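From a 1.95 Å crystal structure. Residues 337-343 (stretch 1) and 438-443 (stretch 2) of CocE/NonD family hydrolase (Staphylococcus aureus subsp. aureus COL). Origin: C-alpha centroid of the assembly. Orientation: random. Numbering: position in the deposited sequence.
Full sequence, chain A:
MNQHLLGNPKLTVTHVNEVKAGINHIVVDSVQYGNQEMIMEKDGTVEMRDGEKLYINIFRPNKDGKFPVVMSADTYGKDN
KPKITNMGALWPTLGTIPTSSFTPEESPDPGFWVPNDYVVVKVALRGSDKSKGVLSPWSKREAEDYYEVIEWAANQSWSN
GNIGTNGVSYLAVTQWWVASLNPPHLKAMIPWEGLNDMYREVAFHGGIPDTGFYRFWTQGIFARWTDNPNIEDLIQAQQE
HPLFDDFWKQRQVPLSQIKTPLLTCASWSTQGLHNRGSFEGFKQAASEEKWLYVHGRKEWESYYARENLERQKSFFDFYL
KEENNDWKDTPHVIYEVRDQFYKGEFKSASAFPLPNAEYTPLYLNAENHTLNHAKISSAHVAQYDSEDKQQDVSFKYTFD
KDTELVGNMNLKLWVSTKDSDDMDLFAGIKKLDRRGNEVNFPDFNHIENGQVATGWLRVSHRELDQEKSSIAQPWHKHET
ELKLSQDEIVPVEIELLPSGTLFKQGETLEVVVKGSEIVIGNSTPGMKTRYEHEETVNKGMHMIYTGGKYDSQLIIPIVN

Stretch 1 (337-343) VRDQFYK
Stretch 2, residues 438-443: EVNFPD

Two segments about a hundred residues apart in one chain meet here without a direct hydrogen bond; packing and bridging water hold them together, burying 426 Å² in total. Stretch 1 enters as a strand at Val337 and Arg338, turns a corner at Asp339, and forms a type II turn from Gln340 to Lys343. Phe341 (phi/psi -60/122) and Tyr342 (56/32) occupy its centre, and Lys343 N donates to Gln340 O at 3.0 Å. Lys343 O accepts from Asp339 N at 2.9 Å and from Gln340 N at 3.1 Å, while a salt bridge from Lys343 NZ to Asp339 OD2, 2.8 Å, ties the side chains together.

Stretch 2 begins at Glu438 (-67/139), out of reach of the turn. Val439 (-97/113, chi1 t) points toward stretch 1, with Val439 CA 6.4 Å from Gln340 CA. Its compact branched side chain fits against both backbone and side chain: Val439 CG1 lies 3.6 Å from the carbonyl Asp339 O and 3.5 Å from Gln340 CD in the side-chain amide. Gln340 starts away from stretch 2, but with chi1 m and chi2 near -102° its end comes nearer.

Asn440 (-84/155, chi1 m) contributes its backbone, the end of its side chain leading away. Asn440 O is 3.6 Å from Phe341 N, with no hydrogen bond between them; water 3 sits beside the pair and bridges it, accepting from Phe341 N at 2.9 Å and donating to Asn440 O at 2.8 Å and Gln340 OE1 at 3.0 Å.

Phe441 (-137/156), at the heart of the contact, has its CA 4.8 Å from Phe341 CA. Chi1 m and chi2 near -78° bring its ring to the corner, with CZ 3.4 Å from Asp339 O at the ring edge and CE1 3.7 Å from Gln340 CA. Arg338 (chi1 to chi3 m, t, m) lays its guanidinium flat on this ring, CZ 4.6 Å from the ring centroid and the planes 26° apart. A flat cation suits an aromatic face, giving a cation-pi interaction while the guanidinium edge remains free for polar partners; Arg338 CB also packs 3.6 Å from Phe441 CE1.

Pro442 (-52/140, C-gamma exo) offers a rigid apolar ring to two aromatics: CD is 3.6 Å from Phe341 CD1 (chi1 t), and CG is 4.0 Å from Tyr342 CE1, at that ring's edge. Its carbonyl faces the guanidinium edge, where water 1 accepts from Arg338 NH1 at 2.9 Å and donates to Pro442 O at 2.7 Å.

Asp443 (-154/177, chi1 t) makes no contact with stretch 1; its carboxylate is hydrogen-bonded elsewhere in the structure.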

# COMPACT_ATOMS: atom_id res chain seq x y z
N VAL A 337 2.68 15.34 8.49
CA VAL A 337 1.53 15.63 9.33
C VAL A 337 0.53 16.42 8.47
O VAL A 337 0.75 17.59 8.14
CB VAL A 337 1.92 16.44 10.54
CG1 VAL A 337 0.67 16.65 11.46
CG2 VAL A 337 3.01 15.67 11.36
N ARG A 338 -0.56 15.79 8.06
CA ARG A 338 -1.48 16.42 7.10
C ARG A 338 -2.31 17.46 7.86
O ARG A 338 -2.81 17.16 8.92
CB ARG A 338 -2.44 15.39 6.52
CG ARG A 338 -1.77 14.30 5.76
CD ARG A 338 -2.74 13.21 5.32
NE ARG A 338 -3.37 12.64 6.50
CZ ARG A 338 -4.36 11.75 6.49
NH1 ARG A 338 -4.82 11.23 5.34
NH2 ARG A 338 -4.86 11.32 7.65
N ASP A 339 -2.51 18.63 7.29
CA ASP A 339 -3.43 19.62 7.84
C ASP A 339 -4.72 19.75 6.97
O ASP A 339 -5.85 19.65 7.49
CB ASP A 339 -2.75 20.98 7.91
CG ASP A 339 -3.71 22.07 8.44
OD1 ASP A 339 -4.68 21.74 9.18
OD2 ASP A 339 -3.51 23.23 8.09
N GLN A 340 -4.52 19.97 5.66
CA GLN A 340 -5.58 19.97 4.66
C GLN A 340 -5.08 19.18 3.43
O GLN A 340 -3.94 18.68 3.41
CB GLN A 340 -6.00 21.40 4.24
CG GLN A 340 -6.55 22.31 5.32
CD GLN A 340 -8.10 22.45 5.31
OE1 GLN A 340 -8.80 22.30 4.25
NE2 GLN A 340 -8.67 22.75 6.50
N PHE A 341 -5.92 19.12 2.40
CA PHE A 341 -5.61 18.40 1.14
C PHE A 341 -4.36 19.05 0.58
O PHE A 341 -4.35 20.28 0.27
CB PHE A 341 -6.82 18.51 0.16
CG PHE A 341 -6.56 17.93 -1.19
CD1 PHE A 341 -6.81 16.61 -1.46
CD2 PHE A 341 -6.03 18.72 -2.19
CE1 PHE A 341 -6.52 16.05 -2.72
CE2 PHE A 341 -5.71 18.18 -3.44
CZ PHE A 341 -5.99 16.85 -3.72
N TYR A 342 -3.31 18.25 0.38
CA TYR A 342 -2.03 18.79 -0.19
C TYR A 342 -1.44 19.95 0.60
O TYR A 342 -0.78 20.87 0.03
CB TYR A 342 -2.23 19.12 -1.67
CG TYR A 342 -1.84 17.93 -2.53
CD1 TYR A 342 -2.54 16.72 -2.44
CD2 TYR A 342 -0.71 17.99 -3.38
CE1 TYR A 342 -2.18 15.60 -3.20
CE2 TYR A 342 -0.33 16.85 -4.13
CZ TYR A 342 -1.11 15.68 -4.07
OH TYR A 342 -0.75 14.54 -4.81
N LYS A 343 -1.67 19.92 1.90
CA LYS A 343 -1.09 20.94 2.80
C LYS A 343 -0.70 20.21 4.07
O LYS A 343 -1.55 19.68 4.80
CB LYS A 343 -2.06 22.04 3.13
CG LYS A 343 -1.47 23.12 4.04
CD LYS A 343 -2.56 23.99 4.65
CE LYS A 343 -1.99 25.13 5.51
NZ LYS A 343 -1.41 24.60 6.77
N GLU A 438 -16.29 19.24 7.05
CA GLU A 438 -15.30 18.19 6.99
C GLU A 438 -14.10 18.65 6.21
O GLU A 438 -14.23 19.34 5.18
CB GLU A 438 -15.84 16.89 6.39
CG GLU A 438 -14.77 15.79 6.41
CD GLU A 438 -15.26 14.41 6.05
OE1 GLU A 438 -16.44 14.31 5.71
OE2 GLU A 438 -14.44 13.44 6.11
N VAL A 439 -12.93 18.31 6.70
CA VAL A 439 -11.67 18.58 5.98
C VAL A 439 -11.28 17.28 5.22
O VAL A 439 -10.95 16.24 5.85
CB VAL A 439 -10.54 18.96 6.93
CG1 VAL A 439 -9.17 19.17 6.13
CG2 VAL A 439 -10.91 20.19 7.75
N ASN A 440 -11.33 17.34 3.90
CA ASN A 440 -11.03 16.16 3.09
C ASN A 440 -9.54 15.95 2.84
O ASN A 440 -8.77 16.91 2.78
CB ASN A 440 -11.77 16.23 1.76
CG ASN A 440 -13.28 16.10 1.94
OD1 ASN A 440 -14.01 16.90 1.40
ND2 ASN A 440 -13.74 15.07 2.67
N PHE A 441 -9.17 14.69 2.60
CA PHE A 441 -7.79 14.33 2.33
C PHE A 441 -7.75 13.35 1.18
O PHE A 441 -8.74 12.65 0.95
CB PHE A 441 -7.11 13.70 3.56
CG PHE A 441 -6.97 14.65 4.75
CD1 PHE A 441 -5.96 15.64 4.77
CD2 PHE A 441 -7.86 14.60 5.80
CE1 PHE A 441 -5.84 16.50 5.81
CE2 PHE A 441 -7.75 15.47 6.85
CZ PHE A 441 -6.74 16.42 6.89
N PRO A 442 -6.60 13.28 0.48
CA PRO A 442 -6.41 12.18 -0.44
C PRO A 442 -6.67 10.83 0.28
O PRO A 442 -6.22 10.61 1.41
CB PRO A 442 -4.93 12.34 -0.88
CG PRO A 442 -4.62 13.78 -0.59
CD PRO A 442 -5.35 14.06 0.63
N ASP A 443 -7.32 9.91 -0.43
CA ASP A 443 -7.76 8.66 0.17
C ASP A 443 -7.83 7.67 -0.98
O ASP A 443 -7.53 7.99 -2.13
CB ASP A 443 -9.10 8.89 0.87
CG ASP A 443 -9.40 7.89 1.99
OD1 ASP A 443 -8.87 6.76 2.01
OD2 ASP A 443 -10.22 8.27 2.86
O HOH W 1 -3.93 11.41 2.59
O HOH W 2 -6.94 9.48 4.00
O HOH W 3 -8.77 19.69 2.73